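Local atomic coordinates of SPI-1 type 3 secretion system secretin (Salmonella enterica subsp. enterica serovar Typhimurium, PDB entry 4G08), a protein that forms a ring-shaped multimer with an apparent central pore in the outer membrane as part of the type III secretion system that injects bacterial effector proteins into host cells. Residues Gly15-Ala29 with Ser41-Phe55. Residues are numbered along the deposited sequence; the frame is centred on the assembly and turned at random. Where two conformers were deposited one is given.
Sequences GFVAKDDSLRTFFDA and SKMAARKKITGNFEF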
ATOM      1  N   GLY A  15      14.008   5.785 -19.835  1.00 41.69           N
ATOM      2  CA  GLY A  15      12.904   6.231 -20.724  1.00 44.92           C
ATOM      3  C   GLY A  15      12.378   5.080 -21.550  1.00 47.34           C
ATOM      4  O   GLY A  15      13.080   4.096 -21.790  1.00 39.28           O
ATOM      5  N   PHE A  16      11.137   5.225 -22.007  1.00 42.84           N
ATOM      6  CA  PHE A  16      10.386   4.119 -22.536  1.00 33.19           C
ATOM      7  C   PHE A  16       9.110   4.544 -23.262  1.00 29.88           C
ATOM      8  O   PHE A  16       8.262   5.123 -22.644  1.00 24.19           O
ATOM      9  CB  PHE A  16      10.010   3.295 -21.328  1.00 35.52           C
ATOM     10  CG  PHE A  16       9.356   2.031 -21.645  1.00 31.36           C
ATOM     11  CD1 PHE A  16       9.663   1.349 -22.773  1.00 30.78           C
ATOM     12  CD2 PHE A  16       8.409   1.518 -20.813  1.00 30.23           C
ATOM     13  CE1 PHE A  16       9.035   0.188 -23.030  1.00 37.49           C
ATOM     14  CE2 PHE A  16       7.792   0.385 -21.100  1.00 27.77           C
ATOM     15  CZ  PHE A  16       8.100  -0.279 -22.193  1.00 31.46           C
ATOM     16  N   VAL A  17       8.968   4.250 -24.556  1.00 26.03           N
ATOM     17  CA  VAL A  17       7.644   4.412 -25.176  1.00 21.60           C
ATOM     18  C   VAL A  17       6.881   3.096 -25.156  1.00 22.85           C
ATOM     19  O   VAL A  17       7.158   2.195 -25.948  1.00 23.69           O
ATOM     20  CB  VAL A  17       7.700   4.911 -26.636  1.00 25.46           C
ATOM     21  CG1 VAL A  17       6.289   5.103 -27.175  1.00 19.53           C
ATOM     22  CG2 VAL A  17       8.458   6.221 -26.732  1.00 31.80           C
ATOM     23  N   ALA A  18       5.841   3.037 -24.341  1.00 19.87           N
ATOM     24  CA  ALA A  18       5.052   1.824 -24.216  1.00 17.08           C
ATOM     25  C   ALA A  18       4.014   1.758 -25.329  1.00 18.71           C
ATOM     26  O   ALA A  18       3.437   2.773 -25.709  1.00 18.01           O
ATOM     27  CB  ALA A  18       4.375   1.790 -22.861  1.00 15.29           C
ATOM     28  N   LYS A  19       3.791   0.559 -25.849  1.00 21.20           N
ATOM     29  CA  LYS A  19       2.717   0.339 -26.807  0.73 19.44           C
ATOM     30  C   LYS A  19       1.959  -0.934 -26.484  1.00 20.03           C
ATOM     31  O   LYS A  19       2.358  -2.032 -26.862  1.00 20.78           O
ATOM     32  CB  LYS A  19       3.245   0.289 -28.237  0.73 23.63           C
ATOM     33  CG  LYS A  19       2.123   0.245 -29.261  0.73 23.29           C
ATOM     34  CD  LYS A  19       2.607  -0.101 -30.657  0.73 31.78           C
ATOM     35  CE  LYS A  19       1.674   0.499 -31.698  0.73 27.23           C
ATOM     36  NZ  LYS A  19       1.612  -0.305 -32.947  0.73 48.05           N
ATOM     37  N   ASP A  20       0.921  -0.776 -25.679  1.00 18.62           N
ATOM     38  CA  ASP A  20       0.115  -1.899 -25.226  1.00 22.73           C
ATOM     39  C   ASP A  20       0.964  -2.963 -24.561  1.00 24.29           C
ATOM     40  O   ASP A  20       0.797  -4.156 -24.812  1.00 27.60           O
ATOM     41  CB  ASP A  20      -0.661  -2.503 -26.389  1.00 27.23           C
ATOM     42  CG  ASP A  20      -2.084  -2.005 -26.444  1.00 43.67           C
ATOM     43  OD1 ASP A  20      -2.285  -0.879 -26.953  1.00 45.92           O
ATOM     44  OD2 ASP A  20      -2.928  -2.570 -25.713  1.00 42.87           O
ATOM     45  N   ASP A  21       1.881  -2.518 -23.717  1.00 20.66           N
ATOM     46  CA  ASP A  21       2.722  -3.423 -22.966  1.00 18.81           C
ATOM     47  C   ASP A  21       2.016  -3.774 -21.672  1.00 18.94           C
ATOM     48  O   ASP A  21       1.197  -3.005 -21.180  1.00 19.36           O
ATOM     49  CB  ASP A  21       4.066  -2.769 -22.667  1.00 24.17           C
ATOM     50  CG  ASP A  21       4.844  -2.450 -23.922  1.00 23.89           C
ATOM     51  OD1 ASP A  21       5.233  -3.392 -24.645  1.00 23.65           O
ATOM     52  OD2 ASP A  21       5.114  -1.256 -24.158  1.00 25.39           O
ATOM     53  N   SER A  22       2.262  -4.969 -21.157  1.00 22.33           N
ATOM     54  CA  SER A  22       1.632  -5.350 -19.904  1.00 22.49           C
ATOM     55  C   SER A  22       2.210  -4.495 -18.787  1.00 14.91           C
ATOM     56  O   SER A  22       3.353  -4.053 -18.863  1.00 16.38           O
ATOM     57  CB  SER A  22       1.860  -6.827 -19.607  1.00 23.46           C
ATOM     58  OG  SER A  22       3.173  -7.030 -19.114  1.00 32.44           O
ATOM     59  N   LEU A  23       1.428  -4.281 -17.740  1.00 16.62           N
ATOM     60  CA  LEU A  23       1.911  -3.532 -16.589  1.00 18.27           C
ATOM     61  C   LEU A  23       3.144  -4.181 -16.000  1.00 18.04           C
ATOM     62  O   LEU A  23       3.990  -3.503 -15.423  1.00 20.69           O
ATOM     63  CB  LEU A  23       0.833  -3.426 -15.520  1.00 16.99           C
ATOM     64  CG  LEU A  23      -0.211  -2.362 -15.828  1.00 19.76           C
ATOM     65  CD1 LEU A  23      -0.873  -1.842 -14.569  1.00 19.63           C
ATOM     66  CD2 LEU A  23       0.435  -1.225 -16.593  1.00 24.70           C
ATOM     67  N   ARG A  24       3.243  -5.501 -16.109  1.00 15.77           N
ATOM     68  CA  ARG A  24       4.405  -6.174 -15.555  1.00 23.74           C
ATOM     69  C   ARG A  24       5.675  -5.745 -16.266  1.00 19.91           C
ATOM     70  O   ARG A  24       6.673  -5.419 -15.631  1.00 26.72           O
ATOM     71  CB  ARG A  24       4.274  -7.689 -15.607  1.00 26.48           C
ATOM     72  CG  ARG A  24       5.318  -8.373 -14.743  1.00 32.60           C
ATOM     73  CD  ARG A  24       5.127  -9.877 -14.683  1.00 35.94           C
ATOM     74  NE  ARG A  24       3.797 -10.252 -14.211  1.00 38.47           N
ATOM     75  CZ  ARG A  24       3.465 -10.318 -12.929  1.00 35.58           C
ATOM     76  NH1 ARG A  24       4.353  -9.971 -12.010  1.00 41.45           N
ATOM     77  NH2 ARG A  24       2.270 -10.763 -12.563  1.00 33.83           N
ATOM     78  N   THR A  25       5.628  -5.717 -17.585  1.00 22.64           N
ATOM     79  CA  THR A  25       6.767  -5.264 -18.357  1.00 20.37           C
ATOM     80  C   THR A  25       7.079  -3.808 -18.043  1.00 23.87           C
ATOM     81  O   THR A  25       8.222  -3.453 -17.739  1.00 26.03           O
ATOM     82  CB  THR A  25       6.474  -5.415 -19.847  1.00 27.42           C
ATOM     83  OG1 THR A  25       6.399  -6.809 -20.169  1.00 29.22           O
ATOM     84  CG2 THR A  25       7.553  -4.758 -20.676  1.00 34.12           C
ATOM     85  N   PHE A  26       6.031  -3.006 -17.951  1.00 18.07           N
ATOM     86  CA  PHE A  26       6.195  -1.586 -17.704  1.00 20.06           C
ATOM     87  C   PHE A  26       6.864  -1.322 -16.362  1.00 16.27           C
ATOM     88  O   PHE A  26       7.845  -0.584 -16.285  1.00 19.16           O
ATOM     89  CB  PHE A  26       4.844  -0.896 -17.750  1.00 14.22           C
ATOM     90  CG  PHE A  26       4.907   0.551 -17.402  1.00 20.01           C
ATOM     91  CD1 PHE A  26       5.353   1.474 -18.326  1.00 19.66           C
ATOM     92  CD2 PHE A  26       4.657   0.963 -16.115  1.00 18.26           C
ATOM     93  CE1 PHE A  26       5.478   2.802 -17.983  1.00 22.77           C
ATOM     94  CE2 PHE A  26       4.734   2.290 -15.778  1.00 24.29           C
ATOM     95  CZ  PHE A  26       5.169   3.207 -16.707  1.00 18.83           C
ATOM     96  N   PHE A  27       6.347  -1.926 -15.300  1.00 17.94           N
ATOM     97  CA  PHE A  27       6.926  -1.688 -13.982  1.00 18.67           C
ATOM     98  C   PHE A  27       8.289  -2.324 -13.794  1.00 23.65           C
ATOM     99  O   PHE A  27       9.132  -1.758 -13.103  1.00 22.30           O
ATOM    100  CB  PHE A  27       5.988  -2.129 -12.874  1.00 14.49           C
ATOM    101  CG  PHE A  27       4.866  -1.187 -12.650  1.00 17.65           C
ATOM    102  CD1 PHE A  27       5.110   0.136 -12.354  1.00 19.72           C
ATOM    103  CD2 PHE A  27       3.575  -1.585 -12.898  1.00 19.06           C
ATOM    104  CE1 PHE A  27       4.071   1.029 -12.228  1.00 24.63           C
ATOM    105  CE2 PHE A  27       2.530  -0.698 -12.786  1.00 20.88           C
ATOM    106  CZ  PHE A  27       2.776   0.610 -12.438  1.00 29.86           C
ATOM    107  N   ASP A  28       8.573  -3.388 -14.534  1.00 21.54           N
ATOM    108  CA  ASP A  28       9.939  -3.891 -14.594  1.00 25.09           C
ATOM    109  C   ASP A  28      10.868  -2.834 -15.166  1.00 24.87           C
ATOM    110  O   ASP A  28      11.971  -2.628 -14.663  1.00 27.77           O
ATOM    111  CB  ASP A  28      10.029  -5.160 -15.434  1.00 29.05           C
ATOM    112  CG  ASP A  28       9.614  -6.392 -14.663  1.00 37.54           C
ATOM    113  OD1 ASP A  28       9.445  -6.296 -13.430  1.00 39.56           O
ATOM    114  OD2 ASP A  28       9.402  -7.446 -15.298  1.00 40.17           O
ATOM    115  N   ALA A  29      10.396  -2.128 -16.185  1.00 24.79           N
ATOM    116  CA  ALA A  29      11.185  -1.069 -16.799  1.00 24.36           C
ATOM    117  C   ALA A  29      11.442   0.062 -15.812  1.00 26.98           C
ATOM    118  O   ALA A  29      12.562   0.558 -15.700  1.00 24.55           O
ATOM    119  CB  ALA A  29      10.482  -0.540 -18.034  1.00 22.40           C
ATOM    120  N   SER A  41       0.889  -7.691  -9.051  1.00 12.26           N
ATOM    121  CA  SER A  41      -0.098  -8.728  -8.817  1.00 16.82           C
ATOM    122  C   SER A  41      -0.621  -9.277 -10.129  1.00 20.60           C
ATOM    123  O   SER A  41      -0.528  -8.636 -11.168  1.00 13.62           O
ATOM    124  CB  SER A  41      -1.261  -8.169  -8.010  1.00 16.29           C
ATOM    125  OG  SER A  41      -2.136  -7.435  -8.842  1.00 17.09           O
ATOM    126  N   LYS A  42      -1.337 -10.387 -10.043  1.00 22.00           N
ATOM    127  CA  LYS A  42      -1.890 -11.000 -11.230  1.00 19.77           C
ATOM    128  C   LYS A  42      -2.833 -10.035 -11.937  1.00 16.80           C
ATOM    129  O   LYS A  42      -2.704  -9.797 -13.138  1.00 20.75           O
ATOM    130  CB  LYS A  42      -2.644 -12.265 -10.847  1.00 20.18           C
ATOM    131  CG  LYS A  42      -3.622 -12.717 -11.910  1.00 20.92           C
ATOM    132  CD  LYS A  42      -4.513 -13.836 -11.411  1.00 18.34           C
ATOM    133  CE  LYS A  42      -5.809 -13.279 -10.865  1.00 18.12           C
ATOM    134  NZ  LYS A  42      -6.456 -14.263  -9.962  1.00 23.69           N
ATOM    135  N   MET A  43      -3.752  -9.437 -11.184  1.00 18.42           N
ATOM    136  CA  MET A  43      -4.737  -8.548 -11.791  1.00 20.52           C
ATOM    137  C   MET A  43      -4.114  -7.280 -12.352  1.00 15.29           C
ATOM    138  O   MET A  43      -4.645  -6.701 -13.299  1.00 23.57           O
ATOM    139  CB  MET A  43      -5.842  -8.175 -10.805  1.00 22.59           C
ATOM    140  CG  MET A  43      -6.760  -9.326 -10.461  1.00 22.71           C
ATOM    141  SD  MET A  43      -7.685  -9.885 -11.901  1.00 23.54           S
ATOM    142  CE  MET A  43      -8.748  -8.478 -12.190  1.00 22.54           C
ATOM    143  N   ALA A  44      -3.071  -6.763 -11.719  1.00 16.84           N
ATOM    144  CA  ALA A  44      -2.441  -5.568 -12.265  1.00 15.65           C
ATOM    145  C   ALA A  44      -1.751  -5.913 -13.570  1.00 20.29           C
ATOM    146  O   ALA A  44      -1.756  -5.129 -14.520  1.00 15.33           O
ATOM    147  CB  ALA A  44      -1.445  -4.988 -11.291  1.00 16.37           C
ATOM    148  N   ALA A  45      -1.118  -7.079 -13.586  1.00 14.50           N
ATOM    149  CA  ALA A  45      -0.279  -7.485 -14.699  1.00 20.73           C
ATOM    150  C   ALA A  45      -1.066  -7.707 -15.984  1.00 27.05           C
ATOM    151  O   ALA A  45      -0.489  -7.693 -17.068  1.00 18.76           O
ATOM    152  CB  ALA A  45       0.503  -8.733 -14.339  1.00 20.91           C
ATOM    153  N   ARG A  46      -2.373  -7.912 -15.886  1.00 21.39           N
ATOM    154  CA  ARG A  46      -3.149  -8.142 -17.099  1.00 21.75           C
ATOM    155  C   ARG A  46      -3.594  -6.844 -17.769  1.00 26.64           C
ATOM    156  O   ARG A  46      -4.048  -6.864 -18.912  1.00 20.97           O
ATOM    157  CB  ARG A  46      -4.347  -9.037 -16.840  1.00 25.10           C
ATOM    158  CG  ARG A  46      -5.412  -8.416 -15.976  1.00 27.06           C
ATOM    159  CD  ARG A  46      -6.357  -9.502 -15.512  1.00 26.67           C
ATOM    160  NE  ARG A  46      -7.264  -9.920 -16.573  1.00 28.33           N
ATOM    161  CZ  ARG A  46      -8.467  -9.396 -16.774  1.00 27.77           C
ATOM    162  NH1 ARG A  46      -8.904  -8.409 -16.007  1.00 29.11           N
ATOM    163  NH2 ARG A  46      -9.221  -9.840 -17.769  1.00 30.14           N
ATOM    164  N   LYS A  47      -3.318  -5.713 -17.137  1.00 19.93           N
ATOM    165  CA  LYS A  47      -3.591  -4.426 -17.757  1.00 17.34           C
ATOM    166  C   LYS A  47      -2.493  -4.067 -18.738  1.00 18.29           C
ATOM    167  O   LYS A  47      -1.398  -4.537 -18.640  1.00 18.64           O
ATOM    168  CB  LYS A  47      -3.753  -3.335 -16.713  1.00 18.28           C
ATOM    169  CG  LYS A  47      -5.026  -3.403 -15.939  1.00 20.06           C
ATOM    170  CD  LYS A  47      -5.036  -2.441 -14.812  1.00 25.63           C
ATOM    171  CE  LYS A  47      -6.413  -2.083 -14.352  1.00 26.36           C
ATOM    172  NZ  LYS A  47      -7.411  -3.042 -14.739  1.00 38.64           N
ATOM    173  N   LYS A  48      -2.828  -3.239 -19.702  1.00 19.42           N
ATOM    174  CA  LYS A  48      -1.858  -2.772 -20.668  1.00 17.63           C
ATOM    175  C   LYS A  48      -1.683  -1.280 -20.513  1.00 16.70           C
ATOM    176  O   LYS A  48      -2.580  -0.584 -20.041  1.00 21.76           O
ATOM    177  CB  LYS A  48      -2.330  -3.074 -22.086  1.00 21.63           C
ATOM    178  CG  LYS A  48      -2.787  -4.502 -22.286  1.00 25.44           C
ATOM    179  CD  LYS A  48      -1.622  -5.376 -22.698  1.00 30.72           C
ATOM    180  CE  LYS A  48      -2.057  -6.814 -22.891  1.00 34.43           C
ATOM    181  NZ  LYS A  48      -0.931  -7.740 -22.600  1.00 35.86           N
ATOM    182  N   ILE A  49      -0.600  -0.768 -21.069  1.00 18.74           N
ATOM    183  CA  ILE A  49      -0.326   0.640 -20.956  1.00 16.64           C
ATOM    184  C   ILE A  49       0.366   1.143 -22.209  1.00 16.78           C
ATOM    185  O   ILE A  49       1.052   0.389 -22.900  1.00 17.56           O
ATOM    186  CB  ILE A  49       0.513   0.942 -19.710  1.00 15.68           C
ATOM    187  CG1 ILE A  49       0.576   2.444 -19.480  1.00 16.21           C
ATOM    188  CG2 ILE A  49       1.897   0.324 -19.822  1.00 17.33           C
ATOM    189  CD1 ILE A  49       1.379   2.803 -18.260  1.00 26.11           C
ATOM    190  N   THR A  50      -0.016   2.344 -22.617  1.00 19.14           N
ATOM    191  CA  THR A  50       0.601   2.984 -23.766  1.00 17.33           C
ATOM    192  C   THR A  50       1.015   4.388 -23.395  1.00 18.01           C
ATOM    193  O   THR A  50       0.326   5.066 -22.638  1.00 20.38           O
ATOM    194  CB  THR A  50      -0.368   3.068 -24.950  1.00 19.10           C
ATOM    195  OG1 THR A  50      -0.609   1.754 -25.465  1.00 19.43           O
ATOM    196  CG2 THR A  50       0.224   3.907 -26.048  1.00 16.49           C
ATOM    197  N   GLY A  51       2.133   4.831 -23.949  1.00 17.50           N
ATOM    198  CA  GLY A  51       2.524   6.223 -23.830  1.00 17.28           C
ATOM    199  C   GLY A  51       4.016   6.443 -23.784  1.00 18.61           C
ATOM    200  O   GLY A  51       4.803   5.507 -23.640  1.00 18.12           O
ATOM    201  N   ASN A  52       4.409   7.704 -23.873  1.00 16.86           N
ATOM    202  CA  ASN A  52       5.799   8.054 -23.703  1.00 21.23           C
ATOM    203  C   ASN A  52       6.118   8.297 -22.243  1.00 21.21           C
ATOM    204  O   ASN A  52       5.488   9.132 -21.590  1.00 22.24           O
ATOM    205  CB  ASN A  52       6.133   9.287 -24.527  1.00 23.33           C
ATOM    206  CG  ASN A  52       7.560   9.734 -24.336  1.00 27.34           C
ATOM    207  OD1 ASN A  52       8.494   8.964 -24.550  1.00 28.06           O
ATOM    208  ND2 ASN A  52       7.730  10.922 -23.782  1.00 34.59           N
ATOM    209  N   PHE A  53       7.008   7.475 -21.699  1.00 20.09           N
ATOM    210  CA  PHE A  53       7.338   7.567 -20.289  1.00 23.28           C
ATOM    211  C   PHE A  53       8.776   7.940 -20.032  1.00 30.62           C
ATOM    212  O   PHE A  53       9.707   7.370 -20.608  1.00 28.25           O
ATOM    213  CB  PHE A  53       7.018   6.272 -19.563  1.00 20.96           C
ATOM    214  CG  PHE A  53       5.569   5.980 -19.486  1.00 17.13           C
ATOM    215  CD1 PHE A  53       4.800   6.517 -18.479  1.00 18.62           C
ATOM    216  CD2 PHE A  53       4.955   5.261 -20.488  1.00 17.81           C
ATOM    217  CE1 PHE A  53       3.444   6.317 -18.458  1.00 23.70           C
ATOM    218  CE2 PHE A  53       3.599   5.062 -20.478  1.00 18.28           C
ATOM    219  CZ  PHE A  53       2.841   5.596 -19.464  1.00 18.08           C
ATOM    220  N   GLU A  54       8.927   8.810 -19.047  1.00 34.77           N
ATOM    221  CA  GLU A  54      10.210   9.123 -18.457  1.00 38.39           C
ATOM    222  C   GLU A  54      10.103   8.827 -16.973  1.00 34.81           C
ATOM    223  O   GLU A  54       9.055   9.032 -16.358  1.00 35.73           O
ATOM    224  CB  GLU A  54      10.530  10.605 -18.648  1.00 44.60           C
ATOM    225  CG  GLU A  54      10.953  10.982 -20.058  1.00 47.31           C
ATOM    226  CD  GLU A  54      12.296  10.395 -20.453  1.00 55.11           C
ATOM    227  OE1 GLU A  54      13.130  10.149 -19.555  1.00 57.73           O
ATOM    228  OE2 GLU A  54      12.541  10.244 -21.670  1.00 56.81           O
ATOM    229  N   PHE A  55      11.176   8.290 -16.422  1.00 25.70           N
ATOM    230  CA  PHE A  55      11.164   7.815 -15.057  1.00 28.82           C
ATOM    231  C   PHE A  55      12.000   8.744 -14.182  1.00 29.35           C
ATOM    232  O   PHE A  55      12.768   8.295 -13.336  1.00 34.61           O
ATOM    233  CB  PHE A  55      11.695   6.386 -15.011  1.00 27.65           C
ATOM    234  CG  PHE A  55      10.856   5.408 -15.783  1.00 29.29           C
ATOM    235  CD1 PHE A  55       9.481   5.395 -15.631  1.00 28.34           C
ATOM    236  CD2 PHE A  55      11.425   4.564 -16.716  1.00 32.64           C
ATOM    237  CE1 PHE A  55       8.698   4.524 -16.357  1.00 33.01           C
ATOM    238  CE2 PHE A  55      10.647   3.681 -17.437  1.00 27.79           C
ATOM    239  CZ  PHE A  55       9.275   3.687 -17.282  1.00 25.01           C
TER
HETATM  240  O   HOH W   1      13.699   7.767 -17.658  1.00 38.07           O
HETATM  241  O   HOH W   2       0.963  -7.056 -24.318  1.00 31.94           O
HETATM  242  O   HOH W   3      -2.524   0.278 -24.311  1.00 32.54           O
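F26, from the first turn of helix 23-30, is wedged among I49, F53 and F55. With chi1 at 176°, CG lies anti to the backbone N and the ring reaches across to the 41-55 side. I49 CD1 sits over the centre of one F26 face, a CH-pi contact 4.0 Å from the centroid. The F26 edge is driven into the face of F53, CE1 coming 3.5 Å from F53 CG in a T-shaped stack with planes at 67°, while the F55 edge points toward the F26 face in an offset edge-to-face pair. Beside this cluster, L23 CD2 packs on I49 CB at 3.8 Å.

The solvent side, by contrast, is polar and partly water-bridged, with the side chains of D20, K48 and T50 exposed. There D20 and D21 both face I49 in a G1 beta bulge; D20 N donates to T50 OG1 (3.0 Å), and one water links D20 O to K48 NZ. Antiparallel pairs run from F16 with F53 to A18 with G51 before the bulge; S22 pairs with K48 after it, and its OG caps the helix by accepting from T25 N.

Within the secretin N0 domain, strand 16-22 runs between strands 48-50 and 52-53, and helix 58-69 meets the apolar side through L65 on F26 and L61 on F55.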